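Local coordinates for Two-component insecticidal protein 16 kDa unit (PDB 5V3S) that serves as the 16 kDa, aegerolysin-family unit of a binary insecticidal toxin that kills corn rootworm, at residues L95-Y100 / I140-K145; S29-E34 / L89-K94; I22-V27 / T61-E66. All coordinates share one frame; numbering follows the deposited sequence.

Contact 1: residues L95-Y100 / I140-K145; sequences LVFEYY and ITVVKK
F97 and I140 reach toward each other, tip to tip, from two antiparallel strands that belong to different sheets. The axes of the two short segments come no closer than 9.7 Å, and their directions differ by 168°. The contact is therefore made by side chains alone. The tight part is the far end of the F97 ring. Its CE2 lies 3.6 Å from V142 CG2, which meets the ring at its edge, in plane. The same CE2 is 3.8 Å from I140 CG2, which approaches obliquely. Both methyls come to this one ring carbon from the side of strand 136-144. CZ of the ring is also 4.0 Å from I140 CD1, so both branches of I140 are used. The F97 CG sits between the backbone N and the carbonyl carbon (chi1 72°), the crowded position, and from there the ring reaches I140 and V142. The packing is looser to either side of F97. V96 and V142 cross obliquely, with V96 CG1 4.1 Å from V142 CG1. Toward the other end, Y99 CD1 lies 4.4 Å from I140 CD1. The Y99 hydroxyl is bonded to D111. All five touching residues are buried and the interface is wholly apolar. Alternate side chains of both strands lie on the outer faces, where they are partly exposed. V96 and F97 both stand against L89 in a classic beta bulge. The bulge lets two successive side chains point toward the opposing sheet. F31 of strand 31-38 touches both V96 and V142, and L89 of strand 83-91 packs on F97. On the other sheet, K125 of neighbouring strand 121-126 touches Y99. The contact is a piece of the core of a beta sandwich, with these strands beside it.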
loop_
_atom_site.group_PDB
_atom_site.type_symbol
_atom_site.label_atom_id
_atom_site.label_comp_id
_atom_site.label_asym_id
_atom_site.label_seq_id
_atom_site.Cartn_x
_atom_site.Cartn_y
_atom_site.Cartn_z
ATOM N N LEU A 95 -15.423 4.386 -1.608
ATOM C CA LEU A 95 -14.161 4.085 -0.887
ATOM C C LEU A 95 -14.199 2.603 -0.430
ATOM O O LEU A 95 -15.103 2.217 0.314
ATOM C CB LEU A 95 -14.052 5.020 0.312
ATOM C CG LEU A 95 -12.786 4.807 1.196
ATOM C CD1 LEU A 95 -11.516 4.997 0.454
ATOM C CD2 LEU A 95 -12.903 5.794 2.356
ATOM N N VAL A 96 -13.199 1.795 -0.851
ATOM C CA VAL A 96 -13.132 0.398 -0.546
ATOM C C VAL A 96 -12.266 0.168 0.716
ATOM O O VAL A 96 -12.746 -0.493 1.649
ATOM C CB VAL A 96 -12.619 -0.344 -1.755
ATOM C CG1 VAL A 96 -12.408 -1.827 -1.450
ATOM C CG2 VAL A 96 -13.616 -0.074 -2.906
ATOM N N PHE A 97 -11.071 0.730 0.753
ATOM C CA PHE A 97 -10.163 0.640 1.982
ATOM C C PHE A 97 -9.226 1.821 2.120
ATOM O O PHE A 97 -9.007 2.597 1.219
ATOM C CB PHE A 97 -9.363 -0.661 2.121
ATOM C CG PHE A 97 -8.208 -0.859 1.134
ATOM C CD1 PHE A 97 -7.014 -0.214 1.251
ATOM C CD2 PHE A 97 -8.309 -1.792 0.086
ATOM C CE1 PHE A 97 -5.956 -0.462 0.376
ATOM C CE2 PHE A 97 -7.283 -2.029 -0.774
ATOM C CZ PHE A 97 -6.082 -1.347 -0.643
ATOM N N GLU A 98 -8.767 1.990 3.335
ATOM C CA GLU A 98 -7.740 2.956 3.696
ATOM C C GLU A 98 -6.633 2.115 4.300
ATOM O O GLU A 98 -6.908 1.130 5.055
ATOM C CB GLU A 98 -8.253 3.961 4.699
ATOM C CG GLU A 98 -9.295 4.914 4.085
ATOM C CD GLU A 98 -10.085 5.659 5.143
ATOM O OE1 GLU A 98 -10.304 5.171 6.276
ATOM O OE2 GLU A 98 -10.405 6.761 4.844
ATOM N N TYR A 99 -5.391 2.382 3.844
ATOM C CA TYR A 99 -4.263 1.693 4.417
ATOM C C TYR A 99 -3.254 2.706 5.023
ATOM O O TYR A 99 -3.126 3.817 4.522
ATOM C CB TYR A 99 -3.589 0.816 3.354
ATOM C CG TYR A 99 -2.489 -0.038 3.929
ATOM C CD1 TYR A 99 -2.789 -1.056 4.893
ATOM C CD2 TYR A 99 -1.167 0.213 3.588
ATOM C CE1 TYR A 99 -1.745 -1.826 5.433
ATOM C CE2 TYR A 99 -0.167 -0.562 4.067
ATOM C CZ TYR A 99 -0.454 -1.563 5.007
ATOM O OH TYR A 99 0.632 -2.246 5.515
ATOM N N TYR A 100 -2.538 2.297 6.067
ATOM C CA TYR A 100 -1.565 3.197 6.773
ATOM C C TYR A 100 -0.500 2.347 7.359
ATOM O O TYR A 100 -0.765 1.202 7.786
ATOM C CB TYR A 100 -2.277 4.034 7.903
ATOM C CG TYR A 100 -1.336 4.685 8.933
ATOM C CD1 TYR A 100 -0.671 5.834 8.618
ATOM C CD2 TYR A 100 -1.041 4.077 10.182
ATOM C CE1 TYR A 100 0.264 6.414 9.451
ATOM C CE2 TYR A 100 -0.131 4.677 11.060
ATOM C CZ TYR A 100 0.503 5.875 10.668
ATOM O OH TYR A 100 1.402 6.507 11.458
ATOM N N ILE A 140 -2.277 -7.123 -0.758
ATOM C CA ILE A 140 -3.732 -6.956 -0.517
ATOM C C ILE A 140 -4.481 -7.415 -1.793
ATOM O O ILE A 140 -4.114 -7.009 -2.825
ATOM C CB ILE A 140 -4.094 -5.513 -0.176
ATOM C CG1 ILE A 140 -3.264 -5.040 1.046
ATOM C CG2 ILE A 140 -5.619 -5.385 0.043
ATOM C CD1 ILE A 140 -3.579 -3.617 1.447
ATOM N N THR A 141 -5.431 -8.299 -1.635
ATOM C CA THR A 141 -6.375 -8.730 -2.622
ATOM C C THR A 141 -7.697 -8.031 -2.345
ATOM O O THR A 141 -8.182 -7.831 -1.193
ATOM C CB THR A 141 -6.478 -10.289 -2.732
ATOM O OG1 THR A 141 -6.800 -10.856 -1.415
ATOM C CG2 THR A 141 -5.115 -10.916 -3.207
ATOM N N VAL A 142 -8.347 -7.676 -3.458
ATOM C CA VAL A 142 -9.575 -7.051 -3.391
ATOM C C VAL A 142 -10.486 -7.740 -4.453
ATOM O O VAL A 142 -10.124 -7.795 -5.570
ATOM C CB VAL A 142 -9.447 -5.577 -3.668
ATOM C CG1 VAL A 142 -10.806 -4.988 -3.462
ATOM C CG2 VAL A 142 -8.406 -4.873 -2.730
ATOM N N VAL A 143 -11.588 -8.280 -4.014
ATOM C CA VAL A 143 -12.545 -8.965 -4.882
ATOM C C VAL A 143 -13.866 -8.281 -4.707
ATOM O O VAL A 143 -14.422 -8.284 -3.618
ATOM C CB VAL A 143 -12.693 -10.479 -4.531
ATOM C CG1 VAL A 143 -13.755 -11.127 -5.436
ATOM C CG2 VAL A 143 -11.368 -11.183 -4.695
ATOM N N LYS A 144 -14.378 -7.639 -5.767
ATOM C CA LYS A 144 -15.798 -7.144 -5.755
ATOM C C LYS A 144 -16.703 -8.381 -5.844
ATOM O O LYS A 144 -16.588 -9.139 -6.842
ATOM C CB LYS A 144 -16.075 -6.217 -6.916
ATOM C CG LYS A 144 -17.437 -5.530 -6.869
ATOM C CD LYS A 144 -17.685 -4.607 -8.030
ATOM C CE LYS A 144 -18.863 -3.610 -7.829
ATOM N NZ LYS A 144 -18.685 -2.408 -8.758
ATOM N N LYS A 145 -17.585 -8.544 -4.861
ATOM C CA LYS A 145 -18.400 -9.721 -4.753
ATOM C C LYS A 145 -19.352 -9.779 -5.948
ATOM O O LYS A 145 -19.821 -8.737 -6.416
ATOM C CB LYS A 145 -19.154 -9.723 -3.440
ATOM C CG LYS A 145 -18.275 -9.989 -2.237
ATOM C CD LYS A 145 -19.174 -9.909 -1.014
ATOM C CE LYS A 145 -18.482 -10.126 0.316
ATOM N NZ LYS A 145 -19.544 -9.927 1.368
#

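Contact 2: residues S29-E34 / L89-K94; sequences SNFKVE and LYDGDK
The Y90 ring takes K32 O at its edge, in plane, and meets E34 obliquely. E34 CB lies 3.5 Å from Y90 CE1. The E34 carboxylate and the ring are turned 64° against each other, and the two side chains cross at about a right angle. K32 NZ is too far from this ring for more than a weak cation-pi attraction. The F31 ring is approached obliquely by Y90 O, L89 CD2 and D91 CB. F31 CB also lies 3.7 Å from L89 CD1. The third flat group is the D91 carboxylate. S29 OG donates to its OD1 at 2.8 Å, on the syn side and 33° out of plane. The S29 OG is anti to its backbone N (chi1 -156°), which carries it to this acid. D91 OD2 is held by K144 and the Y121 hydroxyl, so the buried acid is gripped at both oxygens.

These are neighbouring antiparallel strands of one sheet of the sandwich. K32 and Y90 form a hydrogen-bonded pair: K32 N gives to Y90 O at 3.0 Å, and Y90 N to K32 O at 2.8 Å. V33 and L89 are the next, non-hydrogen-bonded pair. Strand 83-91 ends in a type II' turn from D91 to K94, with G92 at positive phi, and the chain returns as strand 94-103. One water accepts from G92 N and donates to N30 O. A second accepts from K32 NZ at 2.7 Å and donates to G92 O. On the inner side, F31 and L89 both touch V142 of the opposite sheet.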
loop_
_atom_site.group_PDB
_atom_site.type_symbol
_atom_site.label_atom_id
_atom_site.label_comp_id
_atom_site.label_asym_id
_atom_site.label_seq_id
_atom_site.Cartn_x
_atom_site.Cartn_y
_atom_site.Cartn_z
ATOM N N SER A 29 -13.684 -5.632 -10.994
ATOM C CA SER A 29 -13.869 -4.194 -11.253
ATOM C C SER A 29 -12.508 -3.589 -11.543
ATOM O O SER A 29 -11.515 -4.281 -11.430
ATOM C CB SER A 29 -14.502 -3.477 -10.099
ATOM O OG SER A 29 -15.152 -2.297 -10.538
ATOM N N ASN A 30 -12.472 -2.334 -11.980
ATOM C CA ASN A 30 -11.198 -1.572 -12.026
ATOM C C ASN A 30 -11.263 -0.607 -10.872
ATOM O O ASN A 30 -12.300 -0.051 -10.621
ATOM C CB ASN A 30 -11.057 -0.787 -13.282
ATOM C CG ASN A 30 -11.360 -1.651 -14.495
ATOM O OD1 ASN A 30 -10.880 -2.783 -14.592
ATOM N ND2 ASN A 30 -12.154 -1.114 -15.396
ATOM N N PHE A 31 -10.131 -0.477 -10.147
ATOM C CA PHE A 31 -10.072 0.301 -8.942
ATOM C C PHE A 31 -9.002 1.369 -9.126
ATOM O O PHE A 31 -8.187 1.248 -10.036
ATOM C CB PHE A 31 -9.623 -0.620 -7.744
ATOM C CG PHE A 31 -10.622 -1.698 -7.398
ATOM C CD1 PHE A 31 -10.741 -2.841 -8.165
ATOM C CD2 PHE A 31 -11.403 -1.596 -6.278
ATOM C CE1 PHE A 31 -11.611 -3.887 -7.756
ATOM C CE2 PHE A 31 -12.302 -2.573 -5.899
ATOM C CZ PHE A 31 -12.412 -3.736 -6.664
ATOM N N LYS A 32 -9.073 2.397 -8.269
ATOM C CA LYS A 32 -8.273 3.624 -8.369
ATOM C C LYS A 32 -7.579 3.900 -7.043
ATOM O O LYS A 32 -8.301 3.965 -5.988
ATOM C CB LYS A 32 -9.158 4.796 -8.709
ATOM C CG LYS A 32 -8.441 6.128 -8.932
ATOM C CD LYS A 32 -9.464 7.231 -9.241
ATOM C CE LYS A 32 -10.487 7.478 -8.105
ATOM N NZ LYS A 32 -11.304 8.756 -8.249
ATOM N N VAL A 33 -6.253 4.124 -7.113
ATOM C CA VAL A 33 -5.504 4.610 -5.920
ATOM C C VAL A 33 -5.702 6.111 -5.752
ATOM O O VAL A 33 -5.542 6.890 -6.694
ATOM C CB VAL A 33 -4.020 4.222 -5.984
ATOM C CG1 VAL A 33 -3.354 4.677 -4.724
ATOM C CG2 VAL A 33 -3.794 2.711 -6.274
ATOM N N GLU A 34 -6.015 6.585 -4.535
ATOM C CA GLU A 34 -6.048 8.025 -4.301
ATOM C C GLU A 34 -5.597 8.234 -2.860
ATOM O O GLU A 34 -5.498 7.296 -2.050
ATOM C CB GLU A 34 -7.449 8.612 -4.464
ATOM C CG GLU A 34 -8.032 8.616 -5.808
ATOM C CD GLU A 34 -7.388 9.548 -6.795
ATOM O OE1 GLU A 34 -6.686 10.544 -6.481
ATOM O OE2 GLU A 34 -7.598 9.228 -7.994
ATOM N N LEU A 89 -8.094 3.171 -1.588
ATOM C CA LEU A 89 -8.462 2.586 -2.912
ATOM C C LEU A 89 -9.935 2.753 -3.048
ATOM O O LEU A 89 -10.691 2.489 -2.122
ATOM C CB LEU A 89 -8.223 1.122 -2.982
ATOM C CG LEU A 89 -8.360 0.431 -4.322
ATOM C CD1 LEU A 89 -7.273 0.770 -5.269
ATOM C CD2 LEU A 89 -8.410 -1.054 -4.130
ATOM N N TYR A 90 -10.335 3.097 -4.244
ATOM C CA TYR A 90 -11.738 3.350 -4.560
ATOM C C TYR A 90 -12.194 2.413 -5.705
ATOM O O TYR A 90 -11.378 1.905 -6.494
ATOM C CB TYR A 90 -11.903 4.776 -5.055
ATOM C CG TYR A 90 -11.593 5.786 -4.029
ATOM C CD1 TYR A 90 -10.269 6.096 -3.732
ATOM C CD2 TYR A 90 -12.584 6.423 -3.345
ATOM C CE1 TYR A 90 -9.955 6.994 -2.702
ATOM C CE2 TYR A 90 -12.275 7.317 -2.324
ATOM C CZ TYR A 90 -10.942 7.592 -2.031
ATOM O OH TYR A 90 -10.709 8.552 -1.027
ATOM N N ASP A 91 -13.503 2.229 -5.795
ATOM C CA ASP A 91 -14.155 1.518 -6.939
ATOM C C ASP A 91 -15.172 2.572 -7.423
ATOM O O ASP A 91 -16.194 2.789 -6.748
ATOM C CB ASP A 91 -14.884 0.268 -6.465
ATOM C CG ASP A 91 -15.667 -0.446 -7.670
ATOM O OD1 ASP A 91 -15.351 -0.100 -8.779
ATOM O OD2 ASP A 91 -16.451 -1.380 -7.465
ATOM N N GLY A 92 -14.814 3.328 -8.463
ATOM C CA GLY A 92 -15.622 4.486 -8.855
ATOM C C GLY A 92 -15.567 5.540 -7.752
ATOM O O GLY A 92 -14.477 5.914 -7.262
ATOM N N ASP A 93 -16.723 5.962 -7.291
ATOM C CA ASP A 93 -16.798 6.944 -6.200
ATOM C C ASP A 93 -16.929 6.282 -4.792
ATOM O O ASP A 93 -17.041 6.963 -3.812
ATOM C CB ASP A 93 -17.983 7.876 -6.413
ATOM C CG ASP A 93 -17.766 8.841 -7.522
ATOM O OD1 ASP A 93 -16.681 9.553 -7.565
ATOM O OD2 ASP A 93 -18.709 8.891 -8.364
ATOM N N LYS A 94 -16.773 4.975 -4.714
ATOM C CA LYS A 94 -16.977 4.217 -3.492
ATOM C C LYS A 94 -15.586 3.972 -2.854
ATOM O O LYS A 94 -14.686 3.403 -3.483
ATOM C CB LYS A 94 -17.634 2.886 -3.761
ATOM C CG LYS A 94 -18.984 2.972 -4.477
ATOM C CD LYS A 94 -20.094 2.478 -3.561
ATOM C CE LYS A 94 -20.333 0.972 -3.679
ATOM N NZ LYS A 94 -21.736 0.586 -3.261
HETATM O O HOH W 1 -12.421 2.757 -10.066
HETATM O O HOH W 2 -13.495 8.943 -6.735
#

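Contact 3: residues I22-V27 / T61-E66; sequences ITIFVV and TIIKDE
The nearest CA atoms are those of V27 and D65, 4.9 Å apart. The CA 24-to-27 and CA 63-to-66 directions differ by 53°. The chains are nearest at V26-V27 with D65-E66. One hydrogen bond joins them there. E66 N donates to V26 O over 2.8 Å, with an N-H...O angle of 135°, so the bond is clearly bent. D65 OD1 lies 3.5 Å from V27 CA and accepts from the N28 backbone N. D65 N in turn donates to the side chain of N30.

I63 carries the apolar part and is buried. Its two branches go to different partners. The CG2 of I63 is 3.6 Å from V26 CG2, and the two side chains cross obliquely. The CD1 of I63 is 3.8 Å from I24 CG2, where the side chains cross at about a right angle. V26 CG2 lies between its own backbone N and carbonyl carbon, and it also meets K64 O at 3.4 Å. At the outer end, F25 CZ lies 3.4 Å from E66 O, which is oblique to the ring. E66 is exposed and F25 partly so.

L89 touches both I24 and I63 and extends the apolar patch. Strand 62-63 is the outermost strand of the antiparallel sheet, while 19-27 lies inside the mixed one. After I63 the chain crosses from the edge of the antiparallel sheet to the mixed sheet, where it continues as strand 68-74 beside 19-27. Such apolar packing between two facing sheets is that of a beta sandwich, the fold of the aegerolysin family.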
loop_
_atom_site.group_PDB
_atom_site.type_symbol
_atom_site.label_atom_id
_atom_site.label_comp_id
_atom_site.label_asym_id
_atom_site.label_seq_id
_atom_site.Cartn_x
_atom_site.Cartn_y
_atom_site.Cartn_z
ATOM N N ILE A 22 4.147 -2.904 -1.292
ATOM C CA ILE A 22 2.755 -3.330 -1.124
ATOM C C ILE A 22 2.154 -3.575 -2.528
ATOM O O ILE A 22 2.202 -2.727 -3.374
ATOM C CB ILE A 22 1.936 -2.434 -0.188
ATOM C CG1 ILE A 22 0.582 -3.006 0.063
ATOM C CG2 ILE A 22 1.762 -1.049 -0.701
ATOM C CD1 ILE A 22 -0.026 -2.543 1.349
ATOM N N THR A 23 1.598 -4.753 -2.728
ATOM C CA THR A 23 1.064 -5.086 -4.042
ATOM C C THR A 23 -0.445 -5.223 -3.811
ATOM O O THR A 23 -0.839 -5.945 -2.899
ATOM C CB THR A 23 1.726 -6.369 -4.602
ATOM O OG1 THR A 23 3.087 -6.124 -4.820
ATOM C CG2 THR A 23 1.119 -6.727 -5.897
ATOM N N ILE A 24 -1.266 -4.559 -4.660
ATOM C CA ILE A 24 -2.745 -4.631 -4.613
ATOM C C ILE A 24 -3.206 -5.307 -5.881
ATOM O O ILE A 24 -2.838 -4.838 -6.988
ATOM C CB ILE A 24 -3.336 -3.205 -4.517
ATOM C CG1 ILE A 24 -2.716 -2.478 -3.339
ATOM C CG2 ILE A 24 -4.868 -3.187 -4.407
ATOM C CD1 ILE A 24 -1.604 -1.542 -3.710
ATOM N N PHE A 25 -3.878 -6.456 -5.721
ATOM C CA PHE A 25 -4.329 -7.255 -6.884
ATOM C C PHE A 25 -5.811 -7.214 -6.770
ATOM O O PHE A 25 -6.347 -7.459 -5.682
ATOM C CB PHE A 25 -3.878 -8.749 -6.763
ATOM C CG PHE A 25 -4.213 -9.571 -7.948
ATOM C CD1 PHE A 25 -3.363 -9.633 -9.013
ATOM C CD2 PHE A 25 -5.451 -10.212 -8.039
ATOM C CE1 PHE A 25 -3.664 -10.405 -10.126
ATOM C CE2 PHE A 25 -5.791 -10.959 -9.198
ATOM C CZ PHE A 25 -4.892 -11.018 -10.226
ATOM N N VAL A 26 -6.518 -7.044 -7.892
ATOM C CA VAL A 26 -7.961 -6.768 -7.841
ATOM C C VAL A 26 -8.686 -7.650 -8.819
ATOM O O VAL A 26 -8.088 -8.021 -9.812
ATOM C CB VAL A 26 -8.317 -5.303 -8.152
ATOM C CG1 VAL A 26 -7.473 -4.368 -7.254
ATOM C CG2 VAL A 26 -8.041 -4.961 -9.586
ATOM N N VAL A 27 -9.957 -7.866 -8.514
ATOM C CA VAL A 27 -10.853 -8.750 -9.296
ATOM C C VAL A 27 -12.252 -8.184 -9.323
ATOM O O VAL A 27 -12.793 -7.754 -8.367
ATOM C CB VAL A 27 -10.866 -10.194 -8.691
ATOM C CG1 VAL A 27 -11.748 -11.133 -9.482
ATOM C CG2 VAL A 27 -9.490 -10.764 -8.473
ATOM N N THR A 61 -3.911 6.310 -10.217
ATOM C CA THR A 61 -3.523 5.058 -10.868
ATOM C C THR A 61 -4.751 4.137 -10.921
ATOM O O THR A 61 -5.355 3.827 -9.915
ATOM C CB THR A 61 -2.365 4.363 -10.119
ATOM O OG1 THR A 61 -1.209 5.146 -10.293
ATOM C CG2 THR A 61 -1.984 2.978 -10.755
ATOM N N ILE A 62 -5.064 3.612 -12.085
ATOM C CA ILE A 62 -6.133 2.640 -12.148
ATOM C C ILE A 62 -5.516 1.246 -12.142
ATOM O O ILE A 62 -4.676 1.038 -12.937
ATOM C CB ILE A 62 -6.975 2.872 -13.449
ATOM C CG1 ILE A 62 -7.628 4.276 -13.421
ATOM C CG2 ILE A 62 -8.047 1.737 -13.625
ATOM C CD1 ILE A 62 -8.620 4.487 -12.340
ATOM N N ILE A 63 -6.022 0.336 -11.266
ATOM C CA ILE A 63 -5.727 -1.070 -11.271
ATOM C C ILE A 63 -6.849 -1.781 -11.976
ATOM O O ILE A 63 -7.945 -1.873 -11.493
ATOM C CB ILE A 63 -5.561 -1.659 -9.877
ATOM C CG1 ILE A 63 -4.625 -0.763 -9.034
ATOM C CG2 ILE A 63 -4.949 -3.070 -9.936
ATOM C CD1 ILE A 63 -4.537 -1.124 -7.639
ATOM N N LYS A 64 -6.527 -2.342 -13.122
ATOM C CA LYS A 64 -7.547 -3.098 -13.890
ATOM C C LYS A 64 -7.871 -4.475 -13.359
ATOM O O LYS A 64 -7.056 -5.159 -12.785
ATOM C CB LYS A 64 -7.091 -3.194 -15.316
ATOM C CG LYS A 64 -7.177 -1.823 -15.943
ATOM C CD LYS A 64 -6.513 -1.794 -17.303
ATOM C CE LYS A 64 -7.524 -2.225 -18.319
ATOM N NZ LYS A 64 -6.831 -2.608 -19.612
ATOM N N ASP A 65 -9.074 -4.937 -13.662
ATOM C CA ASP A 65 -9.492 -6.247 -13.319
ATOM C C ASP A 65 -8.470 -7.299 -13.651
ATOM O O ASP A 65 -8.074 -7.386 -14.801
ATOM C CB ASP A 65 -10.821 -6.542 -14.090
ATOM C CG ASP A 65 -11.637 -7.613 -13.492
ATOM O OD1 ASP A 65 -11.231 -8.498 -12.729
ATOM O OD2 ASP A 65 -12.848 -7.628 -13.834
ATOM N N GLU A 66 -8.158 -8.154 -12.654
ATOM C CA GLU A 66 -7.183 -9.274 -12.717
ATOM C C GLU A 66 -5.742 -8.828 -12.903
ATOM O O GLU A 66 -4.941 -9.631 -13.333
ATOM C CB GLU A 66 -7.547 -10.367 -13.730
ATOM C CG GLU A 66 -8.962 -10.967 -13.515
ATOM C CD GLU A 66 -9.382 -11.917 -14.644
ATOM O OE1 GLU A 66 -8.658 -12.169 -15.630
ATOM O OE2 GLU A 66 -10.490 -12.389 -14.522
#

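Overall arrangement
From the N terminus, strand 19-27 opens contact 3. The chain then turns into 29-34, which opens contact 2 before contact 3 closes at 61-66. Contacts 2 and 3 therefore cross. Segment 61-66 lies beside 29-34 in the same sheet. Contact 2 closes at 89-94, and the hairpin turn there leads directly into 95-100, where contact 1 opens. Contact 1 opens only after both others have closed, so it follows them in series, and it closes at 140-145. Its last segment lies beside 22-27 in the mixed sheet, parallel to it. Contact 2 pairs strands within the antiparallel sheet. Contacts 1 and 3 each join that sheet to the mixed one, at centres about 10 Å apart.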